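Local coordinates for Lin1840 protein (Listeria innocua serovar 6a, PDB 4ZOC) that probably hydrolyses terminal, non-reducing beta-D-glucosyl residues, releasing beta-D-glucose, and takes part in beta-1,2-glucan metabolism, at residues Ser26-Asn34 and Ile70-Lys78; Leu9-Glu17 and Thr79-Val87. The protein carries 2 engineered substitutions. All blocks are in the same frame, centred on the assembly; numbering follows the deposited sequence.

Interaction 1. Residues Ser26-Asn34 and Ile70-Lys78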
ATOM      1  N   SER A  26     -32.425   8.180  13.126  1.00 10.27           N
ATOM      2  CA  SER A  26     -33.192   7.154  12.435  1.00 11.75           C
ATOM      3  C   SER A  26     -34.690   7.437  12.645  1.00 12.23           C
ATOM      4  O   SER A  26     -35.044   8.067  13.664  1.00 13.18           O
ATOM      5  CB  SER A  26     -32.860   5.811  13.026  1.00 13.48           C
ATOM      6  OG  SER A  26     -31.549   5.421  12.634  1.00 13.05           O
ATOM      7  N   PRO A  27     -35.565   6.972  11.740  1.00 11.15           N
ATOM      8  CA  PRO A  27     -36.959   7.442  11.812  1.00 11.27           C
ATOM      9  C   PRO A  27     -37.723   7.024  13.083  1.00 13.80           C
ATOM     10  O   PRO A  27     -38.664   7.732  13.558  1.00 14.51           O
ATOM     11  CB  PRO A  27     -37.611   6.813  10.599  1.00 11.57           C
ATOM     12  CG  PRO A  27     -36.712   5.625  10.226  1.00 12.10           C
ATOM     13  CD  PRO A  27     -35.329   6.179  10.529  1.00 13.05           C
ATOM     14  N   PHE A  28     -37.371   5.860  13.599  1.00 13.28           N
ATOM     15  CA  PHE A  28     -38.144   5.291  14.735  1.00 15.57           C
ATOM     16  C   PHE A  28     -37.794   5.941  16.071  1.00 17.58           C
ATOM     17  O   PHE A  28     -38.362   5.589  17.110  1.00 22.20           O
ATOM     18  CB  PHE A  28     -37.964   3.754  14.813  1.00 18.69           C
ATOM     19  CG  PHE A  28     -36.563   3.298  14.727  1.00 17.26           C
ATOM     20  CD1 PHE A  28     -35.794   3.266  15.858  1.00 18.86           C
ATOM     21  CD2 PHE A  28     -36.024   2.847  13.514  1.00 20.86           C
ATOM     22  CE1 PHE A  28     -34.473   2.832  15.780  1.00 23.80           C
ATOM     23  CE2 PHE A  28     -34.687   2.433  13.443  1.00 22.67           C
ATOM     24  CZ  PHE A  28     -33.946   2.425  14.574  1.00 20.50           C
ATOM     25  N   LEU A  29     -36.883   6.907  16.042  1.00 14.97           N
ATOM     26  CA  LEU A  29     -36.643   7.815  17.186  1.00 17.32           C
ATOM     27  C   LEU A  29     -37.615   9.011  17.227  1.00 16.33           C
ATOM     28  O   LEU A  29     -37.600   9.786  18.154  1.00 18.49           O
ATOM     29  CB  LEU A  29     -35.198   8.296  17.256  1.00 15.64           C
ATOM     30  CG  LEU A  29     -34.236   7.120  17.316  1.00 15.81           C
ATOM     31  CD1 LEU A  29     -32.799   7.471  17.062  1.00 19.52           C
ATOM     32  CD2 LEU A  29     -34.354   6.427  18.666  1.00 16.06           C
ATOM     33  N   PHE A  30     -38.502   9.106  16.266  1.00 14.45           N
ATOM     34  CA  PHE A  30     -39.421  10.199  16.212  1.00 14.71           C
ATOM     35  C   PHE A  30     -40.819   9.679  16.506  1.00 16.57           C
ATOM     36  O   PHE A  30     -41.215   8.623  16.054  1.00 16.30           O
ATOM     37  CB  PHE A  30     -39.409  10.878  14.833  1.00 12.69           C
ATOM     38  CG  PHE A  30     -38.148  11.580  14.497  1.00 11.91           C
ATOM     39  CD1 PHE A  30     -37.124  10.902  13.905  1.00 14.34           C
ATOM     40  CD2 PHE A  30     -37.992  12.933  14.727  1.00 12.90           C
ATOM     41  CE1 PHE A  30     -35.941  11.585  13.548  1.00 11.42           C
ATOM     42  CE2 PHE A  30     -36.814  13.603  14.393  1.00 14.00           C
ATOM     43  CZ  PHE A  30     -35.798  12.918  13.784  1.00 12.26           C
ATOM     44  N   LYS A  31     -41.608  10.484  17.183  1.00 17.17           N
ATOM     45  CA  LYS A  31     -43.011  10.251  17.226  1.00 16.88           C
ATOM     46  C   LYS A  31     -43.613  10.220  15.793  1.00 17.77           C
ATOM     47  O   LYS A  31     -43.207  10.987  14.860  1.00 20.11           O
ATOM     48  CB  LYS A  31     -43.655  11.384  18.034  1.00 16.87           C
ATOM     49  CG  LYS A  31     -45.169  11.322  18.126  1.00 22.39           C
ATOM     50  CD  LYS A  31     -45.617  12.503  18.992  1.00 29.75           C
ATOM     51  CE  LYS A  31     -47.122  12.692  18.953  1.00 34.72           C
ATOM     52  NZ  LYS A  31     -47.747  11.521  19.597  1.00 41.21           N
ATOM     53  N   GLY A  32     -44.602   9.348  15.604  1.00 20.40           N
ATOM     54  CA  GLY A  32     -45.316   9.344  14.317  1.00 19.82           C
ATOM     55  C   GLY A  32     -44.732   8.376  13.283  1.00 19.19           C
ATOM     56  O   GLY A  32     -45.285   8.203  12.178  1.00 15.27           O
ATOM     57  N   THR A  33     -43.643   7.716  13.632  1.00 18.01           N
ATOM     58  CA  THR A  33     -43.088   6.683  12.774  1.00 16.93           C
ATOM     59  C   THR A  33     -44.090   5.544  12.558  1.00 18.23           C
ATOM     60  O   THR A  33     -44.968   5.294  13.391  1.00 18.03           O
ATOM     61  CB  THR A  33     -41.771   6.106  13.364  1.00 16.38           C
ATOM     62  OG1 THR A  33     -41.200   5.230  12.398  1.00 15.72           O
ATOM     63  CG2 THR A  33     -42.012   5.317  14.677  1.00 18.33           C
ATOM     64  N   ASN A  34     -44.003   4.831  11.456  1.00 23.45           N
ATOM     65  CA  ASN A  34     -44.924   3.722  11.306  1.00 24.09           C
ATOM     66  C   ASN A  34     -44.228   2.388  11.206  1.00 19.22           C
ATOM     67  O   ASN A  34     -44.807   1.455  10.721  1.00 22.23           O
ATOM     68  CB  ASN A  34     -45.885   3.949  10.139  1.00 25.91           C
ATOM     69  CG  ASN A  34     -45.279   3.606   8.869  1.00 23.57           C
ATOM     70  OD1 ASN A  34     -44.040   3.654   8.744  1.00 21.61           O
ATOM     71  ND2 ASN A  34     -46.080   3.123   7.944  1.00 24.87           N
ATOM     72  N   ILE A  70     -44.430  10.829   6.079  1.00 11.87           N
ATOM     73  CA  ILE A  70     -45.613  11.712   6.328  1.00 14.03           C
ATOM     74  C   ILE A  70     -45.999  11.724   7.783  1.00 13.25           C
ATOM     75  O   ILE A  70     -46.265  12.809   8.346  1.00 15.53           O
ATOM     76  CB  ILE A  70     -46.797  11.339   5.426  1.00 14.13           C
ATOM     77  CG1 ILE A  70     -46.501  11.680   3.971  1.00 16.14           C
ATOM     78  CG2 ILE A  70     -48.090  12.044   5.890  1.00 17.29           C
ATOM     79  CD1 ILE A  70     -47.339  10.885   2.988  1.00 18.21           C
ATOM     80  N   GLY A  71     -45.971  10.553   8.428  1.00 14.80           N
ATOM     81  CA  GLY A  71     -46.339  10.421   9.846  1.00 14.66           C
ATOM     82  C   GLY A  71     -45.370  11.210  10.709  1.00 15.66           C
ATOM     83  O   GLY A  71     -45.762  11.920  11.616  1.00 14.13           O
ATOM     84  N   ILE A  72     -44.064  11.051  10.414  1.00 13.16           N
ATOM     85  CA  ILE A  72     -43.033  11.699  11.162  1.00 11.34           C
ATOM     86  C   ILE A  72     -43.077  13.191  10.981  1.00  9.92           C
ATOM     87  O   ILE A  72     -42.967  13.910  11.985  1.00 11.73           O
ATOM     88  CB  ILE A  72     -41.643  11.129  10.784  1.00 13.59           C
ATOM     89  CG1 ILE A  72     -41.466   9.707  11.323  1.00 13.04           C
ATOM     90  CG2 ILE A  72     -40.515  12.015  11.320  1.00 12.86           C
ATOM     91  CD1 ILE A  72     -40.266   8.994  10.677  1.00 12.32           C
ATOM     92  N   GLN A  73     -43.167  13.660   9.722  1.00  8.65           N
ATOM     93  CA  GLN A  73     -43.159  15.080   9.428  1.00  9.90           C
ATOM     94  C   GLN A  73     -44.448  15.725  10.043  1.00 12.41           C
ATOM     95  O   GLN A  73     -44.422  16.845  10.613  1.00 13.16           O
ATOM     96  CB  GLN A  73     -43.123  15.296   7.937  1.00  9.52           C
ATOM     97  CG  GLN A  73     -42.956  16.738   7.462  1.00  8.86           C
ATOM     98  CD  GLN A  73     -41.518  17.223   7.677  1.00 10.65           C
ATOM     99  OE1 GLN A  73     -41.091  17.463   8.833  1.00 13.91           O
ATOM    100  NE2 GLN A  73     -40.777  17.374   6.595  1.00 10.28           N
ATOM    101  N   GLU A  74     -45.567  15.021   9.973  1.00 14.74           N
ATOM    102  CA  GLU A  74     -46.834  15.585  10.502  1.00 16.10           C
ATOM    103  C   GLU A  74     -46.785  15.768  12.003  1.00 17.28           C
ATOM    104  O   GLU A  74     -47.083  16.844  12.522  1.00 16.57           O
ATOM    105  CB  GLU A  74     -48.062  14.695  10.073  1.00 18.54           C
ATOM    106  CG  GLU A  74     -49.387  15.436  10.267  1.00 26.87           C
ATOM    107  CD  GLU A  74     -50.537  14.849   9.488  1.00 37.05           C
ATOM    108  OE1 GLU A  74     -50.478  13.643   9.161  1.00 34.87           O
ATOM    109  OE2 GLU A  74     -51.508  15.617   9.202  1.00 53.31           O
ATOM    110  N   ALA A  75     -46.340  14.739  12.730  1.00 19.50           N
ATOM    111  CA  ALA A  75     -46.142  14.855  14.177  1.00 18.07           C
ATOM    112  C   ALA A  75     -45.114  15.920  14.523  1.00 17.70           C
ATOM    113  O   ALA A  75     -45.308  16.726  15.401  1.00 15.99           O
ATOM    114  CB  ALA A  75     -45.777  13.510  14.784  1.00 18.88           C
ATOM    115  N   TYR A  76     -44.023  15.981  13.775  1.00 16.65           N
ATOM    116  CA  TYR A  76     -42.969  16.891  14.107  1.00 12.75           C
ATOM    117  C   TYR A  76     -43.454  18.347  13.982  1.00 14.02           C
ATOM    118  O   TYR A  76     -43.160  19.179  14.847  1.00 14.76           O
ATOM    119  CB  TYR A  76     -41.809  16.687  13.139  1.00 13.32           C
ATOM    120  CG  TYR A  76     -40.573  17.496  13.468  1.00 11.01           C
ATOM    121  CD1 TYR A  76     -40.366  18.729  12.909  1.00 13.24           C
ATOM    122  CD2 TYR A  76     -39.585  16.960  14.231  1.00 15.13           C
ATOM    123  CE1 TYR A  76     -39.227  19.470  13.200  1.00 12.81           C
ATOM    124  CE2 TYR A  76     -38.390  17.643  14.459  1.00 13.01           C
ATOM    125  CZ  TYR A  76     -38.230  18.905  13.930  1.00 12.83           C
ATOM    126  OH  TYR A  76     -37.057  19.609  14.170  1.00 14.94           O
ATOM    127  N   LEU A  77     -44.205  18.662  12.908  1.00 13.12           N
ATOM    128  CA  LEU A  77     -44.659  20.003  12.692  1.00 13.89           C
ATOM    129  C   LEU A  77     -45.803  20.398  13.627  1.00 16.53           C
ATOM    130  O   LEU A  77     -45.982  21.585  13.857  1.00 15.16           O
ATOM    131  CB  LEU A  77     -45.087  20.224  11.242  1.00 13.08           C
ATOM    132  CG  LEU A  77     -43.998  20.249  10.161  1.00 13.44           C
ATOM    133  CD1 LEU A  77     -44.565  20.244   8.789  1.00 14.27           C
ATOM    134  CD2 LEU A  77     -43.104  21.441  10.317  1.00 17.40           C
ATOM    135  N   LYS A  78     -46.540  19.438  14.167  1.00 15.95           N
ATOM    136  CA  LYS A  78     -47.532  19.773  15.212  1.00 21.69           C
ATOM    137  C   LYS A  78     -46.829  20.388  16.441  1.00 22.64           C
ATOM    138  O   LYS A  78     -47.420  21.260  17.104  1.00 18.70           O
ATOM    139  CB  LYS A  78     -48.343  18.564  15.675  1.00 26.81           C
ATOM    140  CG  LYS A  78     -49.396  18.082  14.721  1.00 35.85           C
ATOM    141  CD  LYS A  78     -50.150  16.861  15.274  1.00 36.45           C
ATOM    142  CE  LYS A  78     -51.033  16.207  14.213  1.00 47.61           C
ATOM    143  NZ  LYS A  78     -52.485  16.415  14.461  1.00 52.93           N
TER
HETATM  144  O   HOH W   1     -41.968  13.348  14.477  1.00 18.97           O

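Interaction 2. Residues Leu9-Glu17 and Thr79-Val87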
ATOM      1  N   LEU A   9     -35.379  33.071  10.990  1.00 16.64           N
ATOM      2  CA  LEU A   9     -35.459  31.797  11.777  1.00 18.05           C
ATOM      3  C   LEU A   9     -34.259  31.579  12.676  1.00 14.95           C
ATOM      4  O   LEU A   9     -34.403  31.263  13.857  1.00 16.92           O
ATOM      5  CB  LEU A   9     -35.653  30.594  10.854  1.00 19.30           C
ATOM      6  CG  LEU A   9     -37.088  30.307  10.392  1.00 22.57           C
ATOM      7  CD1 LEU A   9     -37.040  29.232   9.315  1.00 21.66           C
ATOM      8  CD2 LEU A   9     -37.988  29.873  11.537  1.00 25.81           C
ATOM      9  N   VAL A  10     -33.066  31.715  12.082  1.00 18.13           N
ATOM     10  CA  VAL A  10     -31.855  31.530  12.835  1.00 18.19           C
ATOM     11  C   VAL A  10     -31.898  32.471  14.034  1.00 18.53           C
ATOM     12  O   VAL A  10     -31.593  32.061  15.162  1.00 15.25           O
ATOM     13  CB  VAL A  10     -30.599  31.852  11.989  1.00 21.04           C
ATOM     14  CG1 VAL A  10     -29.347  31.499  12.776  1.00 22.93           C
ATOM     15  CG2 VAL A  10     -30.619  31.065  10.677  1.00 19.75           C
ATOM     16  N   SER A  11     -32.262  33.730  13.769  1.00 20.09           N
ATOM     17  CA  SER A  11     -32.329  34.769  14.825  1.00 18.61           C
ATOM     18  C   SER A  11     -33.257  34.428  15.927  1.00 19.99           C
ATOM     19  O   SER A  11     -32.936  34.732  17.042  1.00 22.28           O
ATOM     20  CB  SER A  11     -32.766  36.109  14.319  1.00 23.85           C
ATOM     21  OG  SER A  11     -31.950  36.469  13.254  1.00 32.99           O
ATOM     22  N   GLN A  12     -34.381  33.807  15.608  1.00 15.35           N
ATOM     23  CA  GLN A  12     -35.418  33.420  16.590  1.00 19.15           C
ATOM     24  C   GLN A  12     -35.185  32.128  17.347  1.00 15.68           C
ATOM     25  O   GLN A  12     -35.825  31.897  18.393  1.00 15.84           O
ATOM     26  CB  GLN A  12     -36.754  33.297  15.900  1.00 21.96           C
ATOM     27  CG  GLN A  12     -37.279  34.579  15.322  1.00 28.65           C
ATOM     28  CD  GLN A  12     -38.537  34.223  14.515  1.00 39.86           C
ATOM     29  OE1 GLN A  12     -38.483  33.434  13.572  1.00 35.41           O
ATOM     30  NE2 GLN A  12     -39.682  34.699  14.965  1.00 50.08           N
ATOM     31  N   MET A  13     -34.332  31.249  16.825  1.00 16.04           N
ATOM     32  CA  MET A  13     -34.079  29.981  17.492  1.00 14.07           C
ATOM     33  C   MET A  13     -33.301  30.134  18.784  1.00 14.06           C
ATOM     34  O   MET A  13     -32.393  30.924  18.887  1.00 18.20           O
ATOM     35  CB  MET A  13     -33.347  29.003  16.520  1.00 15.41           C
ATOM     36  CG  MET A  13     -34.181  28.586  15.298  1.00 13.69           C
ATOM     37  SD  MET A  13     -33.151  27.820  14.034  1.00 14.81           S
ATOM     38  CE  MET A  13     -33.061  26.158  14.641  1.00 12.41           C
ATOM     39  N   THR A  14     -33.654  29.357  19.781  1.00 13.72           N
ATOM     40  CA  THR A  14     -32.918  29.267  20.984  1.00 16.38           C
ATOM     41  C   THR A  14     -31.605  28.509  20.721  1.00 19.24           C
ATOM     42  O   THR A  14     -31.441  27.829  19.688  1.00 16.26           O
ATOM     43  CB  THR A  14     -33.650  28.495  22.107  1.00 17.30           C
ATOM     44  OG1 THR A  14     -33.882  27.117  21.738  1.00 19.07           O
ATOM     45  CG2 THR A  14     -34.988  29.205  22.502  1.00 20.60           C
ATOM     46  N   LEU A  15     -30.683  28.624  21.660  1.00 17.55           N
ATOM     47  CA  LEU A  15     -29.419  27.869  21.537  1.00 19.75           C
ATOM     48  C   LEU A  15     -29.770  26.384  21.421  1.00 17.67           C
ATOM     49  O   LEU A  15     -29.225  25.710  20.560  1.00 16.83           O
ATOM     50  CB  LEU A  15     -28.466  28.098  22.727  1.00 20.48           C
ATOM     51  CG  LEU A  15     -27.070  27.413  22.694  1.00 21.22           C
ATOM     52  CD1 LEU A  15     -26.324  27.871  21.466  1.00 19.76           C
ATOM     53  CD2 LEU A  15     -26.288  27.693  23.957  1.00 23.91           C
ATOM     54  N   ASP A  16     -30.652  25.871  22.275  1.00 15.68           N
ATOM     55  CA  ASP A  16     -30.919  24.447  22.268  1.00 17.26           C
ATOM     56  C   ASP A  16     -31.579  24.021  20.955  1.00 15.89           C
ATOM     57  O   ASP A  16     -31.315  22.897  20.442  1.00 16.40           O
ATOM     58  CB  ASP A  16     -31.779  24.026  23.451  1.00 19.13           C
ATOM     59  CG  ASP A  16     -31.000  23.796  24.723  1.00 23.68           C
ATOM     60  OD1 ASP A  16     -29.755  23.895  24.761  1.00 20.95           O
ATOM     61  OD2 ASP A  16     -31.679  23.482  25.740  1.00 27.90           O
ATOM     62  N   GLU A  17     -32.410  24.904  20.385  1.00 13.76           N
ATOM     63  CA  GLU A  17     -33.036  24.581  19.079  1.00 13.39           C
ATOM     64  C   GLU A  17     -31.953  24.512  17.976  1.00 13.54           C
ATOM     65  O   GLU A  17     -31.971  23.651  17.090  1.00 13.87           O
ATOM     66  CB  GLU A  17     -34.068  25.638  18.669  1.00 13.67           C
ATOM     67  CG  GLU A  17     -35.416  25.430  19.343  1.00 13.79           C
ATOM     68  CD  GLU A  17     -36.347  26.595  19.252  1.00 17.54           C
ATOM     69  OE1 GLU A  17     -35.902  27.741  18.970  1.00 18.46           O
ATOM     70  OE2 GLU A  17     -37.544  26.328  19.521  1.00 21.70           O
ATOM     71  N   THR A  79     -45.604  19.936  16.750  1.00 20.78           N
ATOM     72  CA  THR A  79     -44.906  20.324  17.971  1.00 19.94           C
ATOM     73  C   THR A  79     -43.715  21.258  17.812  1.00 20.32           C
ATOM     74  O   THR A  79     -43.239  21.867  18.805  1.00 23.16           O
ATOM     75  CB  THR A  79     -44.481  19.105  18.768  1.00 20.45           C
ATOM     76  OG1 THR A  79     -43.621  18.230  17.995  1.00 19.15           O
ATOM     77  CG2 THR A  79     -45.747  18.334  19.242  1.00 26.63           C
ATOM     78  N   ASN A  80     -43.228  21.409  16.581  1.00 16.67           N
ATOM     79  CA  ASN A  80     -42.086  22.233  16.398  1.00 18.51           C
ATOM     80  C   ASN A  80     -42.445  23.724  16.553  1.00 18.55           C
ATOM     81  O   ASN A  80     -43.338  24.220  15.862  1.00 17.00           O
ATOM     82  CB  ASN A  80     -41.501  22.011  15.009  1.00 19.45           C
ATOM     83  CG  ASN A  80     -40.186  22.719  14.841  1.00 17.91           C
ATOM     84  OD1 ASN A  80     -40.114  23.804  14.266  1.00 14.96           O
ATOM     85  ND2 ASN A  80     -39.136  22.099  15.352  1.00 15.53           N
ATOM     86  N   ARG A  81     -41.702  24.455  17.370  1.00 17.68           N
ATOM     87  CA  ARG A  81     -42.158  25.816  17.720  1.00 15.86           C
ATOM     88  C   ARG A  81     -42.162  26.774  16.534  1.00 17.41           C
ATOM     89  O   ARG A  81     -43.118  27.528  16.345  1.00 16.46           O
ATOM     90  CB  ARG A  81     -41.320  26.403  18.823  1.00 14.61           C
ATOM     91  CG  ARG A  81     -41.727  27.804  19.287  1.00 16.13           C
ATOM     92  CD  ARG A  81     -40.828  28.187  20.444  1.00 19.03           C
ATOM     93  NE  ARG A  81     -39.440  28.465  20.041  1.00 19.35           N
ATOM     94  CZ  ARG A  81     -38.968  29.645  19.635  1.00 20.95           C
ATOM     95  NH1 ARG A  81     -39.784  30.689  19.610  1.00 19.31           N
ATOM     96  NH2 ARG A  81     -37.671  29.826  19.304  1.00 20.69           N
ATOM     97  N   LEU A  82     -41.089  26.756  15.726  1.00 15.55           N
ATOM     98  CA  LEU A  82     -40.982  27.694  14.605  1.00 17.29           C
ATOM     99  C   LEU A  82     -41.388  27.173  13.233  1.00 16.03           C
ATOM    100  O   LEU A  82     -41.403  27.962  12.285  1.00 17.32           O
ATOM    101  CB  LEU A  82     -39.565  28.304  14.524  1.00 18.55           C
ATOM    102  CG  LEU A  82     -39.102  29.082  15.754  1.00 19.31           C
ATOM    103  CD1 LEU A  82     -37.611  29.371  15.675  1.00 21.76           C
ATOM    104  CD2 LEU A  82     -39.884  30.389  15.905  1.00 19.25           C
ATOM    105  N   GLY A  83     -41.781  25.891  13.132  1.00 13.21           N
ATOM    106  CA  GLY A  83     -42.263  25.378  11.861  1.00 15.39           C
ATOM    107  C   GLY A  83     -41.140  25.005  10.907  1.00 14.57           C
ATOM    108  O   GLY A  83     -41.240  25.216   9.714  1.00 16.15           O
ATOM    109  N   ILE A  84     -40.062  24.480  11.470  1.00 12.28           N
ATOM    110  CA  ILE A  84     -38.872  24.071  10.664  1.00 13.21           C
ATOM    111  C   ILE A  84     -38.997  22.577  10.353  1.00 12.22           C
ATOM    112  O   ILE A  84     -38.801  21.725  11.273  1.00 12.16           O
ATOM    113  CB  ILE A  84     -37.553  24.367  11.383  1.00 13.91           C
ATOM    114  CG1 ILE A  84     -37.412  25.848  11.714  1.00 17.24           C
ATOM    115  CG2 ILE A  84     -36.369  24.050  10.474  1.00 17.73           C
ATOM    116  CD1 ILE A  84     -36.249  26.094  12.668  1.00 17.72           C
ATOM    117  N   PRO A  85     -39.418  22.249   9.110  1.00 12.75           N
ATOM    118  CA  PRO A  85     -39.621  20.851   8.760  1.00 13.67           C
ATOM    119  C   PRO A  85     -38.330  20.071   8.770  1.00 12.19           C
ATOM    120  O   PRO A  85     -37.254  20.650   8.631  1.00 11.21           O
ATOM    121  CB  PRO A  85     -40.155  20.886   7.303  1.00 15.27           C
ATOM    122  CG  PRO A  85     -40.406  22.286   7.018  1.00 18.80           C
ATOM    123  CD  PRO A  85     -39.518  23.103   7.930  1.00 16.72           C
ATOM    124  N   LEU A  86     -38.474  18.773   8.970  1.00 10.77           N
ATOM    125  CA  LEU A  86     -37.367  17.816   8.846  1.00 11.28           C
ATOM    126  C   LEU A  86     -36.917  17.638   7.430  1.00 10.92           C
ATOM    127  O   LEU A  86     -37.715  17.691   6.484  1.00  9.92           O
ATOM    128  CB  LEU A  86     -37.798  16.446   9.365  1.00 10.49           C
ATOM    129  CG  LEU A  86     -37.969  16.344  10.881  1.00 11.96           C
ATOM    130  CD1 LEU A  86     -38.813  15.190  11.220  1.00 11.93           C
ATOM    131  CD2 LEU A  86     -36.616  16.228  11.553  1.00 12.19           C
ATOM    132  N   VAL A  87     -35.612  17.383   7.260  1.00 13.65           N
ATOM    133  CA  VAL A  87     -35.124  16.936   5.940  1.00 10.91           C
ATOM    134  C   VAL A  87     -34.798  15.438   6.034  1.00  9.20           C
ATOM    135  O   VAL A  87     -34.273  15.000   7.058  1.00  9.19           O
ATOM    136  CB  VAL A  87     -33.889  17.792   5.396  1.00 10.50           C
ATOM    137  CG1 VAL A  87     -32.737  17.831   6.413  1.00  9.74           C
ATOM    138  CG2 VAL A  87     -33.528  17.294   4.013  1.00 10.46           C
TER
HETATM  139  O   HOH W   2     -38.558  33.312  19.007  1.00 35.67           O
HETATM  140  O   HOH W   3     -38.423  25.687  16.621  1.00 14.53           O

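Interaction 1. Residues Ser26-Asn34 and Ile70-Lys78
The ring of Phe30 meets Tyr76 at its edge: Tyr76 CE2 lies near the Phe30 plane, 4.3 Å from Phe30 CE2. Seen from Tyr76, the same Phe30 atom arrives obliquely, so the two rings touch without stacking. The carbonyl O of Pro27 lies in the Phe30 ring plane, also at the edge. Ile72 CG2 approaches the ring at a slant and sits 3.9 Å from Phe30 CB. The side chains of Phe30 and Ile72 cross at about a right angle.

Ile72 makes the largest single contribution, and each of its branches has its own neighbour. CG1 turns away from the carbonyl carbon (chi1 -71°) and meets the Thr33 backbone, 3.7 Å from Thr33 CA. At its end, Ile72 CD1 presses on Pro27 CB at 3.4 Å, which is tight for two carbons. Beyond the segments, Pro27 and Phe30 also touch Val60 of the barrel strand 59-61.

The loop passes the helix in a type II beta turn from Phe30 to Thr33, with Gly32 at positive phi (92°). Gly32 and Gly71 lack side chains, and the backbones come close: Gly32 CA is 4.6 Å from Ile72 CA. Gly71 CA makes a CA-H...O contact of 3.4 Å with Gly32 O. Ala75 CB points at the turn, 3.6 Å from Lys31 O and near Lys31 CG. The hydroxyl of Thr33 bonds to Asp68, nearer the start of the same helix.

No direct hydrogen bond joins the two segments. One water donates to both Lys31 O and Ile72 O, at 2.7 Å each. Ile72 O also accepts the helical bond from Tyr76 N. The loop after strand 23-25 is therefore held to helix 66-79 by apolar fit, close backbone approach and a water bridge between two carbonyls.

Interaction 2. Residues Leu9-Glu17 and Thr79-Val87
Leu9, near the end of helix 3-12, and Leu82 lie side by side, pointing in opposite directions, with Leu9 CD2 3.7 Å from Leu82 CB. The same Leu9 methyl also reaches Ile84 CG1. The contact joins a break between two N-terminal helices to the loop that leads into barrel strand 87-90. A capping box, formed by Thr14 and Glu17, starts the second helix.

Gln12 lays its CB against Leu82 CD1. Its carbonyl O accepts from Arg81 NH2 at 2.9 Å. Gln12 O lies in the guanidinium plane of Arg81, but the NH2 donor stands 37° out of the carbonyl plane, so it is not on a lone pair. A water joins Gln12 O to Arg81 NH1.

Met13 leaves the helix and reaches Ile84 tip to tip, with Met13 CE 3.7 Å from Ile84 CD1. The bend at chi3 (83°) brings the methyl there. Met13 CG packs closer, 3.5 Å from Leu82 CD1.

Thr14 is the N-cap of helix 15-21. Its OG1 accepts from Glu17 N, and its own N donates to Glu17 OE1 on the anti side, tilted out of the carboxylate plane.

Glu17 then faces Arg81 in a side-on salt bridge. The two charged planes are only 4° apart. Each carboxylate oxygen uses its syn lone pair, with Arg81 NH2 on OE1 and Arg81 NE on OE2. Glu17 OE1 thus takes two donors, which probably helps fix the rotation of the carboxylate, in line with the guanidinium plane. Leu82 CD2 lies over one guanidinium face, 3.6 Å above the plane and offset toward the rim.

Overall arrangement
Both contacts belong to the TIM-barrel part of the protein, with centres 16 Å apart on the same side of the chain's centre. Along the chain, interaction 1 is nested within the loop closed by interaction 2. Helix 66-79 connects them: residues 70-78 form its later part, and residues 79-87 carry its last residue and the loop that leads to strand 87-90. The two also touch directly. Gln73 OE1 probably accepts a hydrogen bond from Leu86 N, while Ile72 and Tyr76 pack on Leu86. One helix and its exit loop are thus tied to the loop after strand 23-25 and to the N-terminal helices, away from the annotated sites.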